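Local atomic coordinates of tissue factor pathway inhibitor 2 (PDB entry 1ZR0), a protein that inhibits trypsin, plasmin and factor VIIa/tissue factor, and factor Xa only weakly, the piece described here being its first Kunitz domain. Residues B[50-53]-B[54-58]; B[25-29]-B[30-34]. All coordinates share one frame; numbering follows the deposited sequence.

Contact 1 of 2, residues B[50-53]-B[54-58]; sequences YTWE and ACDDA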
ATOM      1  N   TYR B  50      16.021  -0.817 -10.803  1.00 26.23           N
ATOM      2  CA  TYR B  50      15.877   0.381  -9.938  1.00 26.97           C
ATOM      3  C   TYR B  50      16.119   1.716 -10.654  1.00 28.95           C
ATOM      4  O   TYR B  50      15.672   2.802 -10.200  1.00 28.14           O
ATOM      5  CB  TYR B  50      16.862   0.237  -8.782  1.00 27.54           C
ATOM      6  CG  TYR B  50      16.431  -0.719  -7.761  1.00 30.83           C
ATOM      7  CD1 TYR B  50      15.238  -0.500  -7.037  1.00 36.11           C
ATOM      8  CD2 TYR B  50      17.131  -1.912  -7.539  1.00 39.84           C
ATOM      9  CE1 TYR B  50      14.831  -1.366  -6.070  1.00 40.72           C
ATOM     10  CE2 TYR B  50      16.719  -2.814  -6.562  1.00 44.94           C
ATOM     11  CZ  TYR B  50      15.553  -2.545  -5.843  1.00 46.25           C
ATOM     12  OH  TYR B  50      15.142  -3.409  -4.848  1.00 50.12           O
ATOM     13  N   THR B  51      16.829   1.678 -11.771  1.00 26.65           N
ATOM     14  CA  THR B  51      17.324   2.845 -12.483  1.00 27.82           C
ATOM     15  C   THR B  51      17.345   2.632 -13.981  1.00 29.47           C
ATOM     16  O   THR B  51      17.436   1.479 -14.424  1.00 27.52           O
ATOM     17  CB  THR B  51      18.745   3.270 -11.991  1.00 29.96           C
ATOM     18  OG1 THR B  51      19.707   2.273 -12.394  1.00 27.45           O
ATOM     19  CG2 THR B  51      18.818   3.358 -10.463  1.00 29.61           C
ATOM     20  N   TRP B  52      17.267   3.701 -14.778  1.00 29.66           N
ATOM     21  CA  TRP B  52      17.379   3.551 -16.218  1.00 29.69           C
ATOM     22  C   TRP B  52      18.775   2.895 -16.577  1.00 29.32           C
ATOM     23  O   TRP B  52      18.856   1.960 -17.362  1.00 28.48           O
ATOM     24  CB  TRP B  52      17.200   4.884 -16.891  1.00 29.57           C
ATOM     25  CG  TRP B  52      17.368   4.802 -18.341  1.00 28.62           C
ATOM     26  CD1 TRP B  52      16.430   4.522 -19.257  1.00 31.55           C
ATOM     27  CD2 TRP B  52      18.616   4.879 -19.055  1.00 32.86           C
ATOM     28  NE1 TRP B  52      17.006   4.455 -20.501  1.00 31.89           N
ATOM     29  CE2 TRP B  52      18.344   4.662 -20.397  1.00 30.97           C
ATOM     30  CE3 TRP B  52      19.946   5.100 -18.665  1.00 36.51           C
ATOM     31  CZ2 TRP B  52      19.345   4.704 -21.409  1.00 33.85           C
ATOM     32  CZ3 TRP B  52      20.952   5.140 -19.681  1.00 39.19           C
ATOM     33  CH2 TRP B  52      20.611   4.963 -21.026  1.00 34.03           C
ATOM     34  N   GLU B  53      19.812   3.338 -15.890  1.00 29.55           N
ATOM     35  CA  GLU B  53      21.200   2.833 -16.135  1.00 30.65           C
ATOM     36  C   GLU B  53      21.300   1.335 -15.958  1.00 28.61           C
ATOM     37  O   GLU B  53      21.895   0.633 -16.785  1.00 31.92           O
ATOM     38  CB  GLU B  53      22.148   3.587 -15.191  1.00 32.76           C
ATOM     39  CG  GLU B  53      23.604   3.221 -15.358  1.00 38.99           C
ATOM     40  CD  GLU B  53      24.282   3.848 -16.575  1.00 49.14           C
ATOM     41  OE1 GLU B  53      23.655   4.698 -17.250  1.00 54.70           O
ATOM     42  OE2 GLU B  53      25.495   3.504 -16.834  1.00 53.58           O
ATOM     43  N   ALA B  54      20.726   0.810 -14.887  1.00 29.40           N
ATOM     44  CA  ALA B  54      20.738  -0.601 -14.597  1.00 29.86           C
ATOM     45  C   ALA B  54      20.084  -1.428 -15.676  1.00 29.79           C
ATOM     46  O   ALA B  54      20.667  -2.457 -16.160  1.00 27.96           O
ATOM     47  CB  ALA B  54      20.115  -0.880 -13.301  1.00 28.43           C
ATOM     48  N   CYS B  55      18.895  -0.986 -16.086  1.00 27.85           N
ATOM     49  CA  CYS B  55      18.206  -1.544 -17.234  1.00 27.38           C
ATOM     50  C   CYS B  55      19.014  -1.478 -18.526  1.00 27.21           C
ATOM     51  O   CYS B  55      19.141  -2.483 -19.233  1.00 29.33           O
ATOM     52  CB  CYS B  55      16.787  -0.867 -17.370  1.00 25.41           C
ATOM     53  SG  CYS B  55      15.735  -1.714 -18.526  1.00 29.27           S
ATOM     54  N   ASP B  56      19.563  -0.325 -18.846  1.00 27.94           N
ATOM     55  CA  ASP B  56      20.349  -0.084 -20.058  1.00 28.55           C
ATOM     56  C   ASP B  56      21.570  -1.045 -20.084  1.00 28.45           C
ATOM     57  O   ASP B  56      21.799  -1.709 -21.115  1.00 30.05           O
ATOM     58  CB  ASP B  56      20.822   1.341 -20.039  1.00 27.32           C
ATOM     59  CG  ASP B  56      21.523   1.786 -21.343  1.00 32.45           C
ATOM     60  OD1 ASP B  56      21.031   1.647 -22.488  1.00 30.85           O
ATOM     61  OD2 ASP B  56      22.616   2.249 -21.262  1.00 36.73           O
ATOM     62  N   ASP B  57      22.254  -1.146 -18.982  1.00 29.11           N
ATOM     63  CA  ASP B  57      23.417  -2.112 -18.855  1.00 29.85           C
ATOM     64  C   ASP B  57      22.999  -3.554 -18.966  1.00 29.59           C
ATOM     65  O   ASP B  57      23.554  -4.323 -19.805  1.00 28.45           O
ATOM     66  CB  ASP B  57      24.154  -1.885 -17.571  1.00 30.90           C
ATOM     67  CG  ASP B  57      24.785  -0.540 -17.483  1.00 34.22           C
ATOM     68  OD1 ASP B  57      25.088   0.112 -18.480  1.00 39.43           O
ATOM     69  OD2 ASP B  57      25.005  -0.078 -16.359  1.00 36.21           O
ATOM     70  N   ALA B  58      21.932  -3.959 -18.226  1.00 27.68           N
ATOM     71  CA  ALA B  58      21.454  -5.309 -18.280  1.00 28.40           C
ATOM     72  C   ALA B  58      20.987  -5.804 -19.628  1.00 28.00           C
ATOM     73  O   ALA B  58      21.127  -7.007 -19.958  1.00 27.74           O
ATOM     74  CB  ALA B  58      20.487  -5.576 -17.232  1.00 26.94           C
TER

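Contact 2 of 2, residues B[25-29]-B[30-34]; sequences YYYDR and YTQSC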
ATOM      1  N   TYR B  25      12.084   0.511 -13.663  1.00 21.11           N
ATOM      2  CA  TYR B  25      12.331   0.496 -15.080  1.00 21.15           C
ATOM      3  C   TYR B  25      12.269  -0.872 -15.657  1.00 21.53           C
ATOM      4  O   TYR B  25      12.524  -1.837 -14.971  1.00 22.49           O
ATOM      5  CB  TYR B  25      13.685   1.072 -15.362  1.00 20.24           C
ATOM      6  CG  TYR B  25      13.750   2.548 -15.006  1.00 21.23           C
ATOM      7  CD1 TYR B  25      13.957   2.960 -13.718  1.00 25.81           C
ATOM      8  CD2 TYR B  25      13.566   3.479 -16.009  1.00 29.71           C
ATOM      9  CE1 TYR B  25      13.929   4.319 -13.394  1.00 28.22           C
ATOM     10  CE2 TYR B  25      13.602   4.827 -15.736  1.00 28.64           C
ATOM     11  CZ  TYR B  25      13.797   5.234 -14.449  1.00 31.55           C
ATOM     12  OH  TYR B  25      13.760   6.588 -14.189  1.00 39.89           O
ATOM     13  N   TYR B  26      11.819  -0.964 -16.913  1.00 21.70           N
ATOM     14  CA  TYR B  26      11.726  -2.269 -17.575  1.00 21.98           C
ATOM     15  C   TYR B  26      12.181  -2.104 -19.048  1.00 23.80           C
ATOM     16  O   TYR B  26      12.075  -1.042 -19.630  1.00 23.50           O
ATOM     17  CB  TYR B  26      10.362  -2.964 -17.519  1.00 21.67           C
ATOM     18  CG  TYR B  26       9.382  -2.310 -18.451  1.00 21.63           C
ATOM     19  CD1 TYR B  26       8.863  -1.045 -18.143  1.00 22.42           C
ATOM     20  CD2 TYR B  26       9.037  -2.879 -19.640  1.00 21.31           C
ATOM     21  CE1 TYR B  26       8.005  -0.417 -19.040  1.00 27.34           C
ATOM     22  CE2 TYR B  26       8.130  -2.270 -20.512  1.00 22.25           C
ATOM     23  CZ  TYR B  26       7.660  -1.026 -20.217  1.00 24.60           C
ATOM     24  OH  TYR B  26       6.787  -0.429 -21.131  1.00 30.29           O
ATOM     25  N   TYR B  27      12.682  -3.194 -19.642  1.00 23.19           N
ATOM     26  CA  TYR B  27      12.946  -3.164 -21.071  1.00 23.30           C
ATOM     27  C   TYR B  27      11.754  -3.473 -21.906  1.00 22.91           C
ATOM     28  O   TYR B  27      11.127  -4.444 -21.683  1.00 24.95           O
ATOM     29  CB  TYR B  27      14.030  -4.186 -21.423  1.00 23.32           C
ATOM     30  CG  TYR B  27      14.466  -4.108 -22.866  1.00 21.94           C
ATOM     31  CD1 TYR B  27      15.331  -3.151 -23.307  1.00 25.79           C
ATOM     32  CD2 TYR B  27      14.031  -5.052 -23.752  1.00 25.47           C
ATOM     33  CE1 TYR B  27      15.697  -3.074 -24.611  1.00 29.67           C
ATOM     34  CE2 TYR B  27      14.412  -4.992 -25.097  1.00 29.87           C
ATOM     35  CZ  TYR B  27      15.255  -3.997 -25.493  1.00 29.78           C
ATOM     36  OH  TYR B  27      15.648  -3.949 -26.838  1.00 32.10           O
ATOM     37  N   ASP B  28      11.422  -2.552 -22.803  1.00 24.89           N
ATOM     38  CA  ASP B  28      10.330  -2.735 -23.738  1.00 26.43           C
ATOM     39  C   ASP B  28      10.783  -3.084 -25.122  1.00 25.96           C
ATOM     40  O   ASP B  28      11.367  -2.291 -25.802  1.00 28.38           O
ATOM     41  CB  ASP B  28       9.545  -1.490 -23.881  1.00 26.62           C
ATOM     42  CG  ASP B  28       8.568  -1.572 -25.079  1.00 30.81           C
ATOM     43  OD1 ASP B  28       8.038  -2.666 -25.400  1.00 33.18           O
ATOM     44  OD2 ASP B  28       8.343  -0.575 -25.729  1.00 43.40           O
ATOM     45  N   ARG B  29      10.503  -4.283 -25.486  1.00 30.09           N
ATOM     46  CA  ARG B  29      11.134  -4.904 -26.665  1.00 33.84           C
ATOM     47  C   ARG B  29      10.608  -4.307 -28.001  1.00 35.61           C
ATOM     48  O   ARG B  29      11.313  -4.332 -29.012  1.00 35.00           O
ATOM     49  CB  ARG B  29      10.960  -6.426 -26.607  1.00 35.10           C
ATOM     50  CG  ARG B  29       9.512  -6.930 -26.592  1.00 38.39           C
ATOM     51  CD  ARG B  29       9.216  -7.924 -27.640  1.00 45.31           C
ATOM     52  NE  ARG B  29       9.276  -9.301 -27.158  1.00 50.07           N
ATOM     53  CZ  ARG B  29       9.823 -10.329 -27.819  1.00 50.46           C
ATOM     54  NH1 ARG B  29      10.404 -10.200 -29.011  1.00 50.67           N
ATOM     55  NH2 ARG B  29       9.800 -11.515 -27.253  1.00 54.30           N
ATOM     56  N   TYR B  30       9.402  -3.718 -27.938  1.00 36.71           N
ATOM     57  CA  TYR B  30       8.732  -3.068 -29.069  1.00 36.78           C
ATOM     58  C   TYR B  30       9.197  -1.684 -29.343  1.00 36.98           C
ATOM     59  O   TYR B  30       9.028  -1.220 -30.463  1.00 38.67           O
ATOM     60  CB  TYR B  30       7.207  -3.107 -28.899  1.00 36.09           C
ATOM     61  CG  TYR B  30       6.653  -4.500 -28.803  1.00 35.53           C
ATOM     62  CD1 TYR B  30       6.775  -5.433 -29.883  1.00 38.91           C
ATOM     63  CD2 TYR B  30       6.056  -4.919 -27.684  1.00 32.16           C
ATOM     64  CE1 TYR B  30       6.298  -6.697 -29.781  1.00 39.49           C
ATOM     65  CE2 TYR B  30       5.562  -6.181 -27.567  1.00 38.54           C
ATOM     66  CZ  TYR B  30       5.672  -7.064 -28.610  1.00 41.98           C
ATOM     67  OH  TYR B  30       5.130  -8.294 -28.420  1.00 46.02           O
ATOM     68  N   THR B  31       9.770  -0.995 -28.347  1.00 35.66           N
ATOM     69  CA  THR B  31      10.468   0.245 -28.557  1.00 35.93           C
ATOM     70  C   THR B  31      11.972   0.139 -28.495  1.00 35.10           C
ATOM     71  O   THR B  31      12.635   1.169 -28.626  1.00 35.58           O
ATOM     72  CB  THR B  31      10.084   1.333 -27.582  1.00 35.24           C
ATOM     73  OG1 THR B  31      10.297   0.928 -26.213  1.00 37.77           O
ATOM     74  CG2 THR B  31       8.556   1.691 -27.702  1.00 37.59           C
ATOM     75  N   GLN B  32      12.445  -1.048 -28.150  1.00 34.51           N
ATOM     76  CA  GLN B  32      13.874  -1.282 -27.884  1.00 34.22           C
ATOM     77  C   GLN B  32      14.458  -0.242 -26.943  1.00 32.04           C
ATOM     78  O   GLN B  32      15.481   0.387 -27.222  1.00 33.34           O
ATOM     79  CB  GLN B  32      14.635  -1.356 -29.254  1.00 34.55           C
ATOM     80  CG  GLN B  32      13.795  -2.216 -30.259  1.00 40.05           C
ATOM     81  CD  GLN B  32      14.287  -2.278 -31.731  1.00 46.83           C
ATOM     82  OE1 GLN B  32      14.645  -1.272 -32.331  1.00 44.44           O
ATOM     83  NE2 GLN B  32      14.181  -3.494 -32.333  1.00 50.04           N
ATOM     84  N   SER B  33      13.803   0.009 -25.802  1.00 28.87           N
ATOM     85  CA  SER B  33      14.214   1.054 -24.891  1.00 27.82           C
ATOM     86  C   SER B  33      13.838   0.674 -23.449  1.00 25.11           C
ATOM     87  O   SER B  33      12.943  -0.166 -23.262  1.00 26.10           O
ATOM     88  CB  SER B  33      13.633   2.443 -25.267  1.00 30.48           C
ATOM     89  OG  SER B  33      12.240   2.493 -25.073  1.00 32.26           O
ATOM     90  N   CYS B  34      14.559   1.220 -22.487  1.00 25.06           N
ATOM     91  CA  CYS B  34      14.268   1.107 -21.034  1.00 25.88           C
ATOM     92  C   CYS B  34      13.241   2.205 -20.658  1.00 25.76           C
ATOM     93  O   CYS B  34      13.452   3.380 -20.944  1.00 26.79           O
ATOM     94  CB  CYS B  34      15.497   1.246 -20.235  1.00 27.06           C
ATOM     95  SG  CYS B  34      16.611  -0.132 -20.666  1.00 36.93           S
TER

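Contact 1 of 2, residues B[50-53]-B[54-58]
Thr51 and Ala54 meet at the start of the short C-terminal helix of this Kunitz domain, helix 52-58, where Thr51 is the N-cap. Its OG1 accepts from Ala54 N at 3.1 Å, tying down an amide of the opening turn, and it also lies against the methyl of Ala54. With chi1 at 69°, OG1 sits between the backbone N and the carbonyl carbon of Thr51, the placement that brings it within bonding distance of Ala54 N. The backbone ladder begins here with a weak bond from Cys55 N to Thr51 O, then tightens: Asp56 N reaches Trp52 O at 2.8 Å, and Asp57 N reaches Glu53 O.

One turn apart, Trp52 and Asp56 run side by side in the same direction, the indole and carboxylate planes only 19° from parallel. The carboxylate lies above the six-membered ring's outer rim, Asp56 CG 3.3 Å from Trp52 CH2. Tyr25 of strand 22-28 touches the Trp52 side chain; Cys55 is disulfide-bonded. Glu53 and Asp57 bring like charges together, OE2 to OD2 at 3.6 Å, which may raise the proton affinity of one of them. Over the same ring of Trp52, Asp56 CB makes a CH-pi contact, 3.8 Å from the centroid.

Contact 2 of 2, residues B[25-29]-B[30-34]
Asp28 grips the turn that follows it with both carboxylate oxygens. OD2 takes the hydroxyl of Thr31 in a short bond, 2.5 Å from OG1, and a weak one from Thr31 N. OD1 accepts from Tyr30 N at 3.1 Å, an Asx turn in which the amide comes from well above the carboxylate plane. Asp28 CG lies opposite its own backbone N (chi1 168°), and this carries the carboxylate to the turn amides. Thr31 OG1 in turn accepts from Ser33 OG at 2.7 Å, so a second-shell hydroxyl steadies the first. With an alanine here in place of Asp28, Tyr30 N and Thr31 OG1 would probably lose their acceptor, and the turn would be less firmly fixed.

The backbone closes the hairpin: Asp28 N bonds to Ser33 O at 2.9 Å, and Ser33 N returns a weak bond to Asp28 O. Gln32 and Ser33 both face Asp28, which fits a G1 beta bulge, with Gln32 in the left-handed backbone region (phi 49°).

Farther out, Arg29 CD lies over one face of the Tyr30 ring, a CH-pi contact 3.9 Å from the centroid. On the sheet face shared with Cys34, the Tyr27 ring runs alongside Gln32, its OH 3.4 Å from Gln32 CA, and Cys34 SG sits at the ring's edge. The hairpin of strands 22-28 and 33-39 meets helix 52-58 here through Cys34, which touches Trp52; on the other strand, Tyr27 N donates to OD1 of Asn47 in the loop before the helix.

How the contacts relate
Contact 2 comes first along the chain, at the turn end of the hairpin formed by strands 22-28 and 33-39; contact 1 follows, taking in helix 52-58 and the residues that lead into it. Their centres are about 11 Å apart, and the helix packs directly on the hairpin. The Cys34-Cys55 disulfide joins the two covalently. Beside it, Trp52 CD1 lies 3.5 Å from Cys34 CB, and the Tyr25 ring touches the backbone of Thr51. This union of twisted hairpin and C-terminal helix is the framework of the Kunitz fold. Both contacts lie away from the reactive bond assigned by similarity to Arg19-Ala20, so they belong to the scaffold and not to the protease-binding loop.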